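Local coordinates for protein R.Pab1 family restriction endonuclease (Campylobacter coli, PDB 7CFA) that acts as a restriction DNA glycosylase of the R.PabI family, probably excising a base from its recognition sequence in DNA and so leading to strand cleavage, at residues Tyr144-Ile155 against Ile210-Leu221; Leu178-Arg186 against Lys196-Ser204. The protein carries 2 engineered substitutions. All coordinates share one frame; numbering follows the deposited sequence.

From the N terminus, the chain runs up strand 130-145, turns through 146-151 and returns on strand 152-159; this hairpin end is the first half of contact 1. After strand 166-175 comes the irregular segment 178-186, which contact 2 pairs with strand 198-203, closing a short loop. Helix 208-219 then packs on the hairpin and completes contact 1. Contact 2 is nested within the longer loop of contact 1, their centres about 21 Å apart. They meet through packing: Phe211 CZ lies 3.5 Å from Ile203 CD1, and Phe151 CE2 3.8 Å from Leu201 CD1. Contact 1 ties the large antiparallel sheet to helix 208-219; contact 2 ties the loop after strand 166-175 to strand 198-203.

Contact 1: Tyr144-Ile155 against Ile210-Leu221; sequences YQFNNNEFLSEI and IFLEMLKIFGIL
The hairpin of 144-155 faces helix 208-219, with CA atoms nearest at Phe146 and Ile210 (6.5 Å) and farther apart at Tyr144 and Ile217 (9.0 Å). The Phe146 ring is sandwiched: Ile210 CG2 sits over the centre of one face, 3.6 Å from the centroid and only 10° off the normal, a CH-pi contact, while CD2 of Tyr144 covers the opposite face. Glu213 CB and Met214 N come to the edge of this ring. Tyr144, its CG anti to the backbone N (chi1 -179°), extends toward the helix and gives its hydroxyl to Glu213, the OH to OE1 distance being 2.7 Å. The oxygen is met from well above the carboxylate plane, which stands 75° from the phenol ring. One helical turn on, Ile217 CD1 lies over a face of the same phenol, offset toward the rim and 3.6 Å from Tyr144 CG, so a polar bond holds its end and methyl packing its base. At the turn, Ile210 CD1 reaches Phe151 CD1 at 3.5 Å; the bend is a type I turn, Asn148 to Phe151, with an Asx turn from Asn148 OD1 to Glu150 N, and is partly poorly ordered. Further along the helix, Ile155 CD1 meets Ile217 CG2 at 3.8 Å and Ile155 CG2 touches Leu221. Asn131 and Ile130 of the second subunit pack against Tyr144 and Lys216. The helix thus lies between helix 79-88 and the end of a hairpin of the large antiparallel sheet, consistent with the curved half-pipe of R.PabI-family enzymes.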
loop_
_atom_site.group_PDB
_atom_site.type_symbol
_atom_site.label_atom_id
_atom_site.label_comp_id
_atom_site.label_asym_id
_atom_site.label_seq_id
_atom_site.Cartn_x
_atom_site.Cartn_y
_atom_site.Cartn_z
ATOM N N TYR A 144 -1.544 11.686 15.945
ATOM C CA TYR A 144 -2.023 12.744 16.823
ATOM C C TYR A 144 -2.901 12.123 17.899
ATOM O O TYR A 144 -3.894 11.455 17.588
ATOM C CB TYR A 144 -2.795 13.813 16.051
ATOM C CG TYR A 144 -3.278 14.938 16.937
ATOM C CD1 TYR A 144 -2.415 15.949 17.339
ATOM C CD2 TYR A 144 -4.590 14.980 17.386
ATOM C CE1 TYR A 144 -2.848 16.976 18.156
ATOM C CE2 TYR A 144 -5.032 16.003 18.202
ATOM C CZ TYR A 144 -4.158 16.999 18.583
ATOM O OH TYR A 144 -4.595 18.019 19.397
ATOM N N GLN A 145 -2.530 12.336 19.156
ATOM C CA GLN A 145 -3.296 11.837 20.290
ATOM C C GLN A 145 -4.218 12.949 20.773
ATOM O O GLN A 145 -3.753 13.969 21.291
ATOM C CB GLN A 145 -2.364 11.369 21.405
ATOM C CG GLN A 145 -3.085 10.905 22.658
ATOM C CD GLN A 145 -3.954 9.688 22.412
ATOM O OE1 GLN A 145 -5.175 9.744 22.552
ATOM N NE2 GLN A 145 -3.326 8.577 22.046
ATOM N N PHE A 146 -5.521 12.760 20.593
ATOM C CA PHE A 146 -6.483 13.732 21.085
ATOM C C PHE A 146 -6.491 13.733 22.612
ATOM O O PHE A 146 -5.994 12.808 23.261
ATOM C CB PHE A 146 -7.880 13.428 20.540
ATOM C CG PHE A 146 -7.986 13.539 19.041
ATOM C CD1 PHE A 146 -7.819 12.425 18.234
ATOM C CD2 PHE A 146 -8.253 14.759 18.442
ATOM C CE1 PHE A 146 -7.916 12.525 16.857
ATOM C CE2 PHE A 146 -8.350 14.868 17.067
ATOM C CZ PHE A 146 -8.181 13.749 16.273
ATOM N N ASN A 147 -7.051 14.801 23.186
ATOM C CA ASN A 147 -7.101 14.910 24.641
ATOM C C ASN A 147 -7.831 13.728 25.265
ATOM O O ASN A 147 -7.480 13.290 26.366
ATOM C CB ASN A 147 -7.756 16.230 25.051
ATOM C CG ASN A 147 -6.873 17.429 24.758
ATOM O OD1 ASN A 147 -5.648 17.345 24.841
ATOM N ND2 ASN A 147 -7.494 18.550 24.410
ATOM N N ASN A 148 -8.837 13.194 24.576
ATOM C CA ASN A 148 -9.441 11.926 24.966
ATOM C C ASN A 148 -8.500 10.800 24.558
ATOM O O ASN A 148 -8.313 10.539 23.365
ATOM C CB ASN A 148 -10.809 11.770 24.308
ATOM C CG ASN A 148 -11.640 10.664 24.937
ATOM O OD1 ASN A 148 -11.123 9.605 25.292
ATOM N ND2 ASN A 148 -12.936 10.911 25.078
ATOM N N ASN A 149 -7.902 10.128 25.546
ATOM C CA ASN A 149 -6.882 9.123 25.269
ATOM C C ASN A 149 -7.417 7.915 24.510
ATOM O O ASN A 149 -6.627 7.043 24.133
ATOM C CB ASN A 149 -6.230 8.665 26.576
ATOM C CG ASN A 149 -5.337 9.730 27.186
ATOM O OD1 ASN A 149 -4.747 10.542 26.473
ATOM N ND2 ASN A 149 -5.235 9.731 28.510
ATOM N N GLU A 150 -8.726 7.841 24.267
ATOM C CA GLU A 150 -9.273 6.737 23.487
ATOM C C GLU A 150 -9.176 6.993 21.987
ATOM O O GLU A 150 -9.088 6.040 21.205
ATOM C CB GLU A 150 -10.729 6.489 23.886
ATOM C CG GLU A 150 -10.938 6.250 25.375
ATOM C CD GLU A 150 -10.496 4.868 25.822
ATOM O OE1 GLU A 150 -10.883 3.875 25.171
ATOM O OE2 GLU A 150 -9.760 4.774 26.828
ATOM N N PHE A 151 -9.183 8.255 21.570
ATOM C CA PHE A 151 -9.216 8.618 20.160
ATOM C C PHE A 151 -7.838 9.048 19.676
ATOM O O PHE A 151 -7.091 9.714 20.399
ATOM C CB PHE A 151 -10.221 9.745 19.911
ATOM C CG PHE A 151 -11.649 9.350 20.154
ATOM C CD1 PHE A 151 -12.227 9.511 21.403
ATOM C CD2 PHE A 151 -12.413 8.815 19.133
ATOM C CE1 PHE A 151 -13.542 9.146 21.624
ATOM C CE2 PHE A 151 -13.726 8.449 19.346
ATOM C CZ PHE A 151 -14.293 8.613 20.593
ATOM N N LEU A 152 -7.508 8.661 18.446
ATOM C CA LEU A 152 -6.287 9.111 17.796
ATOM C C LEU A 152 -6.524 9.143 16.297
ATOM O O LEU A 152 -7.432 8.490 15.775
ATOM C CB LEU A 152 -5.086 8.213 18.134
ATOM C CG LEU A 152 -5.036 6.778 17.594
ATOM C CD1 LEU A 152 -4.383 6.697 16.214
ATOM C CD2 LEU A 152 -4.311 5.868 18.573
ATOM N N SER A 153 -5.693 9.914 15.605
ATOM C CA SER A 153 -5.671 9.919 14.153
ATOM C C SER A 153 -4.243 9.690 13.686
ATOM O O SER A 153 -3.293 10.181 14.302
ATOM C CB SER A 153 -6.214 11.233 13.574
ATOM O OG SER A 153 -5.397 12.328 13.937
ATOM N N GLU A 154 -4.096 8.925 12.611
ATOM C CA GLU A 154 -2.791 8.637 12.038
ATOM C C GLU A 154 -2.780 9.014 10.565
ATOM O O GLU A 154 -3.732 8.730 9.831
ATOM C CB GLU A 154 -2.410 7.165 12.220
ATOM C CG GLU A 154 -3.486 6.170 11.831
ATOM C CD GLU A 154 -3.092 4.744 12.168
ATOM O OE1 GLU A 154 -1.985 4.548 12.711
ATOM O OE2 GLU A 154 -3.888 3.820 11.893
ATOM N N ILE A 155 -1.700 9.663 10.145
ATOM C CA ILE A 155 -1.531 10.122 8.772
ATOM C C ILE A 155 -0.442 9.281 8.126
ATOM O O ILE A 155 0.720 9.320 8.551
ATOM C CB ILE A 155 -1.189 11.617 8.714
ATOM C CG1 ILE A 155 -2.306 12.434 9.371
ATOM C CG2 ILE A 155 -0.971 12.058 7.274
ATOM C CD1 ILE A 155 -2.006 13.906 9.483
ATOM N N ILE A 210 -12.941 16.882 19.394
ATOM C CA ILE A 210 -12.086 15.943 18.676
ATOM C C ILE A 210 -12.240 16.131 17.173
ATOM O O ILE A 210 -11.256 16.150 16.426
ATOM C CB ILE A 210 -12.413 14.500 19.098
ATOM C CG1 ILE A 210 -12.056 14.291 20.570
ATOM C CG2 ILE A 210 -11.689 13.500 18.204
ATOM C CD1 ILE A 210 -12.504 12.965 21.114
ATOM N N PHE A 211 -13.478 16.288 16.707
ATOM C CA PHE A 211 -13.707 16.473 15.280
ATOM C C PHE A 211 -13.277 17.860 14.820
ATOM O O PHE A 211 -12.866 18.025 13.665
ATOM C CB PHE A 211 -15.178 16.194 14.957
ATOM C CG PHE A 211 -15.601 14.791 15.297
ATOM C CD1 PHE A 211 -16.033 14.477 16.578
ATOM C CD2 PHE A 211 -15.537 13.781 14.350
ATOM C CE1 PHE A 211 -16.404 13.186 16.903
ATOM C CE2 PHE A 211 -15.911 12.488 14.671
ATOM C CZ PHE A 211 -16.342 12.192 15.948
ATOM N N LEU A 212 -13.339 18.859 15.706
ATOM C CA LEU A 212 -12.822 20.181 15.361
ATOM C C LEU A 212 -11.306 20.162 15.212
ATOM O O LEU A 212 -10.761 20.769 14.282
ATOM C CB LEU A 212 -13.238 21.207 16.414
ATOM C CG LEU A 212 -14.693 21.679 16.372
ATOM C CD1 LEU A 212 -14.994 22.571 17.563
ATOM C CD2 LEU A 212 -14.975 22.411 15.069
ATOM N N GLU A 213 -10.605 19.478 16.120
ATOM C CA GLU A 213 -9.157 19.348 15.984
ATOM C C GLU A 213 -8.784 18.540 14.748
ATOM O O GLU A 213 -7.725 18.772 14.154
ATOM C CB GLU A 213 -8.562 18.706 17.238
ATOM C CG GLU A 213 -8.649 19.584 18.476
ATOM C CD GLU A 213 -7.923 18.995 19.670
ATOM O OE1 GLU A 213 -7.307 17.916 19.531
ATOM O OE2 GLU A 213 -7.966 19.614 20.753
ATOM N N MET A 214 -9.636 17.596 14.346
ATOM C CA MET A 214 -9.356 16.814 13.148
ATOM C C MET A 214 -9.522 17.661 11.893
ATOM O O MET A 214 -8.771 17.499 10.923
ATOM C CB MET A 214 -10.270 15.593 13.094
ATOM C CG MET A 214 -9.783 14.491 12.174
ATOM S SD MET A 214 -10.989 13.161 12.054
ATOM C CE MET A 214 -11.509 13.045 13.762
ATOM N N LEU A 215 -10.506 18.563 11.891
ATOM C CA LEU A 215 -10.643 19.499 10.782
ATOM C C LEU A 215 -9.403 20.373 10.655
ATOM O O LEU A 215 -8.918 20.623 9.544
ATOM C CB LEU A 215 -11.889 20.364 10.973
ATOM C CG LEU A 215 -12.278 21.231 9.776
ATOM C CD1 LEU A 215 -12.753 20.356 8.624
ATOM C CD2 LEU A 215 -13.338 22.253 10.158
ATOM N N LYS A 216 -8.871 20.841 11.786
ATOM C CA LYS A 216 -7.661 21.655 11.758
ATOM C C LYS A 216 -6.473 20.875 11.209
ATOM O O LYS A 216 -5.635 21.443 10.499
ATOM C CB LYS A 216 -7.352 22.185 13.160
ATOM C CG LYS A 216 -6.201 23.174 13.207
ATOM C CD LYS A 216 -6.026 23.777 14.594
ATOM C CE LYS A 216 -5.608 22.730 15.612
ATOM N NZ LYS A 216 -5.311 23.340 16.939
ATOM N N ILE A 217 -6.389 19.578 11.516
ATOM C CA ILE A 217 -5.277 18.770 11.027
ATOM C C ILE A 217 -5.376 18.574 9.519
ATOM O O ILE A 217 -4.365 18.627 8.809
ATOM C CB ILE A 217 -5.222 17.428 11.779
ATOM C CG1 ILE A 217 -4.860 17.666 13.246
ATOM C CG2 ILE A 217 -4.220 16.484 11.129
ATOM C CD1 ILE A 217 -4.896 16.416 14.093
ATOM N N PHE A 218 -6.587 18.340 9.005
ATOM C CA PHE A 218 -6.769 18.306 7.557
ATOM C C PHE A 218 -6.287 19.602 6.917
ATOM O O PHE A 218 -5.670 19.584 5.846
ATOM C CB PHE A 218 -8.237 18.060 7.202
ATOM C CG PHE A 218 -8.610 16.607 7.101
ATOM C CD1 PHE A 218 -8.188 15.841 6.025
ATOM C CD2 PHE A 218 -9.406 16.014 8.067
ATOM C CE1 PHE A 218 -8.539 14.507 5.924
ATOM C CE2 PHE A 218 -9.761 14.680 7.974
ATOM C CZ PHE A 218 -9.327 13.924 6.902
ATOM N N GLY A 219 -6.542 20.737 7.574
ATOM C CA GLY A 219 -6.208 22.034 7.012
ATOM C C GLY A 219 -4.727 22.281 6.821
ATOM O O GLY A 219 -4.356 23.176 6.055
ATOM N N ILE A 220 -3.870 21.517 7.499
ATOM C CA ILE A 220 -2.426 21.664 7.354
ATOM C C ILE A 220 -1.818 20.533 6.532
ATOM O O ILE A 220 -0.592 20.425 6.446
ATOM C CB ILE A 220 -1.736 21.766 8.722
ATOM C CG1 ILE A 220 -1.734 20.402 9.419
ATOM C CG2 ILE A 220 -2.424 22.809 9.585
ATOM C CD1 ILE A 220 -0.913 20.366 10.687
ATOM N N LEU A 221 -2.649 19.685 5.925
ATOM C CA LEU A 221 -2.123 18.561 5.159
ATOM C C LEU A 221 -1.453 19.043 3.877
ATOM O O LEU A 221 -0.334 18.626 3.554
ATOM C CB LEU A 221 -3.248 17.572 4.852
ATOM C CG LEU A 221 -2.834 16.153 4.465
ATOM C CD1 LEU A 221 -1.882 15.574 5.498
ATOM C CD2 LEU A 221 -4.062 15.273 4.322
#

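Contact 2: Leu178-Arg186 against Lys196-Ser204; sequences LLKNINGER and KEKGYLEIS
An antiparallel bridge joins the irregular segment 178-186 to strand 198-203, whose other edge pairs with strand 8-13. Lys180 and Tyr200 form a hydrogen-bonded pair: Lys180 N to Tyr200 O is 3.0 Å and nearly straight (176°), whereas the return bond from Tyr200 N to Lys180 O is more bent (132°). Beside it, Glu202 OE1 takes two cations from opposite faces of its carboxylate plane, Lys180 NZ at 3.1 Å and Arg186 NH2 at 3.0 Å. The bend in the lysine chain (chi3 -64°) brings NZ round to this oxygen, and NZ also forms a salt bridge with Asp9, its main polar partner. Arg186 is steadied by its NE, which donates to Leu178 O, and Lys180 CG covers one face of its guanidinium. On the buried face of the strand, near Phe174, Leu179 CD2 meets Leu201 CB at 3.9 Å; on the other face, with Glu202, Ile182 runs alongside Tyr200, its CD1 3.8 Å from Tyr200 CZ. Asn181 OD1 accepts from Glu185 N, fastening the type I turn 181-184. This is a loop pinned by a single antiparallel bridge to the edge of strand 198-203 and clasped by a Lys-Glu-Arg salt-bridge network.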
loop_
_atom_site.group_PDB
_atom_site.type_symbol
_atom_site.label_atom_id
_atom_site.label_comp_id
_atom_site.label_asym_id
_atom_site.label_seq_id
_atom_site.Cartn_x
_atom_site.Cartn_y
_atom_site.Cartn_z
ATOM N N LEU A 178 -15.962 1.226 22.457
ATOM C CA LEU A 178 -16.639 2.509 22.601
ATOM C C LEU A 178 -17.947 2.567 21.827
ATOM O O LEU A 178 -18.769 3.449 22.091
ATOM C CB LEU A 178 -15.735 3.651 22.133
ATOM C CG LEU A 178 -14.486 3.973 22.950
ATOM C CD1 LEU A 178 -13.798 5.191 22.360
ATOM C CD2 LEU A 178 -14.837 4.206 24.409
ATOM N N LEU A 179 -18.155 1.656 20.883
ATOM C CA LEU A 179 -19.333 1.696 20.032
ATOM C C LEU A 179 -20.544 1.113 20.748
ATOM O O LEU A 179 -20.430 0.206 21.576
ATOM C CB LEU A 179 -19.081 0.926 18.735
ATOM C CG LEU A 179 -17.959 1.433 17.826
ATOM C CD1 LEU A 179 -17.687 0.434 16.715
ATOM C CD2 LEU A 179 -18.315 2.792 17.248
ATOM N N LYS A 180 -21.713 1.649 20.417
ATOM C CA LYS A 180 -22.980 1.109 20.885
ATOM C C LYS A 180 -23.593 0.235 19.799
ATOM O O LYS A 180 -23.397 0.470 18.604
ATOM C CB LYS A 180 -23.951 2.229 21.262
ATOM C CG LYS A 180 -23.440 3.166 22.343
ATOM C CD LYS A 180 -24.471 4.229 22.692
ATOM C CE LYS A 180 -24.750 5.142 21.509
ATOM N NZ LYS A 180 -25.717 6.221 21.853
ATOM N N ASN A 181 -24.333 -0.785 20.224
ATOM C CA ASN A 181 -25.037 -1.644 19.282
ATOM C C ASN A 181 -26.328 -0.949 18.849
ATOM O O ASN A 181 -26.541 0.238 19.110
ATOM C CB ASN A 181 -25.285 -3.021 19.894
ATOM C CG ASN A 181 -26.079 -2.959 21.190
ATOM O OD1 ASN A 181 -26.597 -1.910 21.570
ATOM N ND2 ASN A 181 -26.180 -4.094 21.871
ATOM N N ILE A 182 -27.215 -1.689 18.180
ATOM C CA ILE A 182 -28.469 -1.104 17.728
ATOM C C ILE A 182 -29.378 -0.755 18.900
ATOM O O ILE A 182 -30.238 0.124 18.774
ATOM C CB ILE A 182 -29.174 -2.053 16.739
ATOM C CG1 ILE A 182 -30.352 -1.347 16.062
ATOM C CG2 ILE A 182 -29.629 -3.323 17.441
ATOM C CD1 ILE A 182 -29.965 -0.072 15.343
ATOM N N ASN A 183 -29.202 -1.409 20.046
ATOM C CA ASN A 183 -29.987 -1.123 21.238
ATOM C C ASN A 183 -29.351 -0.055 22.118
ATOM O O ASN A 183 -29.819 0.167 23.240
ATOM C CB ASN A 183 -30.195 -2.404 22.053
ATOM C CG ASN A 183 -30.880 -3.498 21.255
ATOM O OD1 ASN A 183 -31.583 -3.226 20.282
ATOM N ND2 ASN A 183 -30.683 -4.744 21.670
ATOM N N GLY A 184 -28.300 0.609 21.640
ATOM C CA GLY A 184 -27.623 1.606 22.443
ATOM C C GLY A 184 -26.783 1.049 23.568
ATOM O O GLY A 184 -26.518 1.760 24.540
ATOM N N GLU A 185 -26.351 -0.204 23.464
ATOM C CA GLU A 185 -25.561 -0.862 24.496
ATOM C C GLU A 185 -24.114 -0.983 24.039
ATOM O O GLU A 185 -23.849 -1.389 22.902
ATOM C CB GLU A 185 -26.124 -2.249 24.812
ATOM C CG GLU A 185 -27.544 -2.246 25.341
ATOM C CD GLU A 185 -28.118 -3.644 25.454
ATOM O OE1 GLU A 185 -27.961 -4.432 24.497
ATOM O OE2 GLU A 185 -28.717 -3.959 26.503
ATOM N N ARG A 186 -23.183 -0.633 24.925
ATOM C CA ARG A 186 -21.755 -0.824 24.668
ATOM C C ARG A 186 -21.335 -2.202 25.182
ATOM O O ARG A 186 -20.644 -2.354 26.191
ATOM C CB ARG A 186 -20.941 0.294 25.308
ATOM C CG ARG A 186 -21.117 1.649 24.639
ATOM C CD ARG A 186 -20.266 2.724 25.301
ATOM N NE ARG A 186 -20.377 4.005 24.607
ATOM C CZ ARG A 186 -21.299 4.925 24.876
ATOM N NH1 ARG A 186 -22.195 4.711 25.829
ATOM N NH2 ARG A 186 -21.326 6.060 24.191
ATOM N N LYS A 196 -23.036 -8.352 9.481
ATOM C CA LYS A 196 -23.693 -7.115 9.059
ATOM C C LYS A 196 -23.990 -6.190 10.231
ATOM O O LYS A 196 -24.767 -5.241 10.093
ATOM C CB LYS A 196 -24.986 -7.401 8.290
ATOM C CG LYS A 196 -24.809 -8.264 7.049
ATOM C CD LYS A 196 -26.142 -8.502 6.351
ATOM C CE LYS A 196 -26.001 -9.427 5.145
ATOM N NZ LYS A 196 -27.324 -9.674 4.499
ATOM N N GLU A 197 -23.388 -6.449 11.389
ATOM C CA GLU A 197 -23.661 -5.647 12.572
ATOM C C GLU A 197 -23.061 -4.255 12.423
ATOM O O GLU A 197 -21.955 -4.088 11.900
ATOM C CB GLU A 197 -23.110 -6.321 13.829
ATOM C CG GLU A 197 -23.506 -5.619 15.122
ATOM C CD GLU A 197 -23.032 -6.340 16.369
ATOM O OE1 GLU A 197 -22.376 -7.396 16.241
ATOM O OE2 GLU A 197 -23.320 -5.847 17.480
ATOM N N LYS A 198 -23.799 -3.256 12.894
ATOM C CA LYS A 198 -23.378 -1.866 12.822
ATOM C C LYS A 198 -22.927 -1.389 14.194
ATOM O O LYS A 198 -23.523 -1.746 15.215
ATOM C CB LYS A 198 -24.515 -0.979 12.314
ATOM C CG LYS A 198 -25.050 -1.362 10.947
ATOM C CD LYS A 198 -24.010 -1.132 9.863
ATOM C CE LYS A 198 -24.581 -1.431 8.488
ATOM N NZ LYS A 198 -25.778 -0.594 8.199
ATOM N N GLY A 199 -21.865 -0.594 14.210
ATOM C CA GLY A 199 -21.422 0.084 15.411
ATOM C C GLY A 199 -21.821 1.547 15.352
ATOM O O GLY A 199 -21.865 2.148 14.282
ATOM N N TYR A 200 -22.117 2.119 16.516
ATOM C CA TYR A 200 -22.607 3.490 16.606
ATOM C C TYR A 200 -21.688 4.298 17.511
ATOM O O TYR A 200 -21.650 4.079 18.727
ATOM C CB TYR A 200 -24.050 3.517 17.105
ATOM C CG TYR A 200 -25.007 2.886 16.123
ATOM C CD1 TYR A 200 -25.300 1.532 16.185
ATOM C CD2 TYR A 200 -25.594 3.640 15.116
ATOM C CE1 TYR A 200 -26.164 0.947 15.281
ATOM C CE2 TYR A 200 -26.461 3.064 14.207
ATOM C CZ TYR A 200 -26.741 1.718 14.294
ATOM O OH TYR A 200 -27.604 1.139 13.390
ATOM N N LEU A 201 -20.949 5.225 16.911
ATOM C CA LEU A 201 -20.087 6.139 17.647
ATOM C C LEU A 201 -20.916 7.331 18.106
ATOM O O LEU A 201 -21.439 8.086 17.279
ATOM C CB LEU A 201 -18.915 6.599 16.781
ATOM C CG LEU A 201 -17.972 7.639 17.394
ATOM C CD1 LEU A 201 -17.229 7.064 18.591
ATOM C CD2 LEU A 201 -16.995 8.163 16.350
ATOM N N GLU A 202 -21.039 7.492 19.419
ATOM C CA GLU A 202 -21.817 8.586 19.989
ATOM C C GLU A 202 -20.989 9.864 19.936
ATOM O O GLU A 202 -19.925 9.951 20.557
ATOM C CB GLU A 202 -22.233 8.256 21.419
ATOM C CG GLU A 202 -23.002 9.370 22.104
ATOM C CD GLU A 202 -23.490 8.974 23.481
ATOM O OE1 GLU A 202 -23.759 7.772 23.696
ATOM O OE2 GLU A 202 -23.598 9.864 24.350
ATOM N N ILE A 203 -21.477 10.853 19.194
ATOM C CA ILE A 203 -20.848 12.164 19.091
ATOM C C ILE A 203 -21.751 13.167 19.790
ATOM O O ILE A 203 -22.942 13.262 19.473
ATOM C CB ILE A 203 -20.616 12.564 17.625
ATOM C CG1 ILE A 203 -19.874 11.453 16.880
ATOM C CG2 ILE A 203 -19.848 13.876 17.548
ATOM C CD1 ILE A 203 -19.766 11.690 15.389
ATOM N N SER A 204 -21.193 13.911 20.740
ATOM C CA SER A 204 -21.976 14.870 21.507
ATOM C C SER A 204 -21.067 16.019 21.924
ATOM O O SER A 204 -19.913 16.110 21.496
ATOM C CB SER A 204 -22.627 14.195 22.721
ATOM O OG SER A 204 -21.654 13.851 23.691
#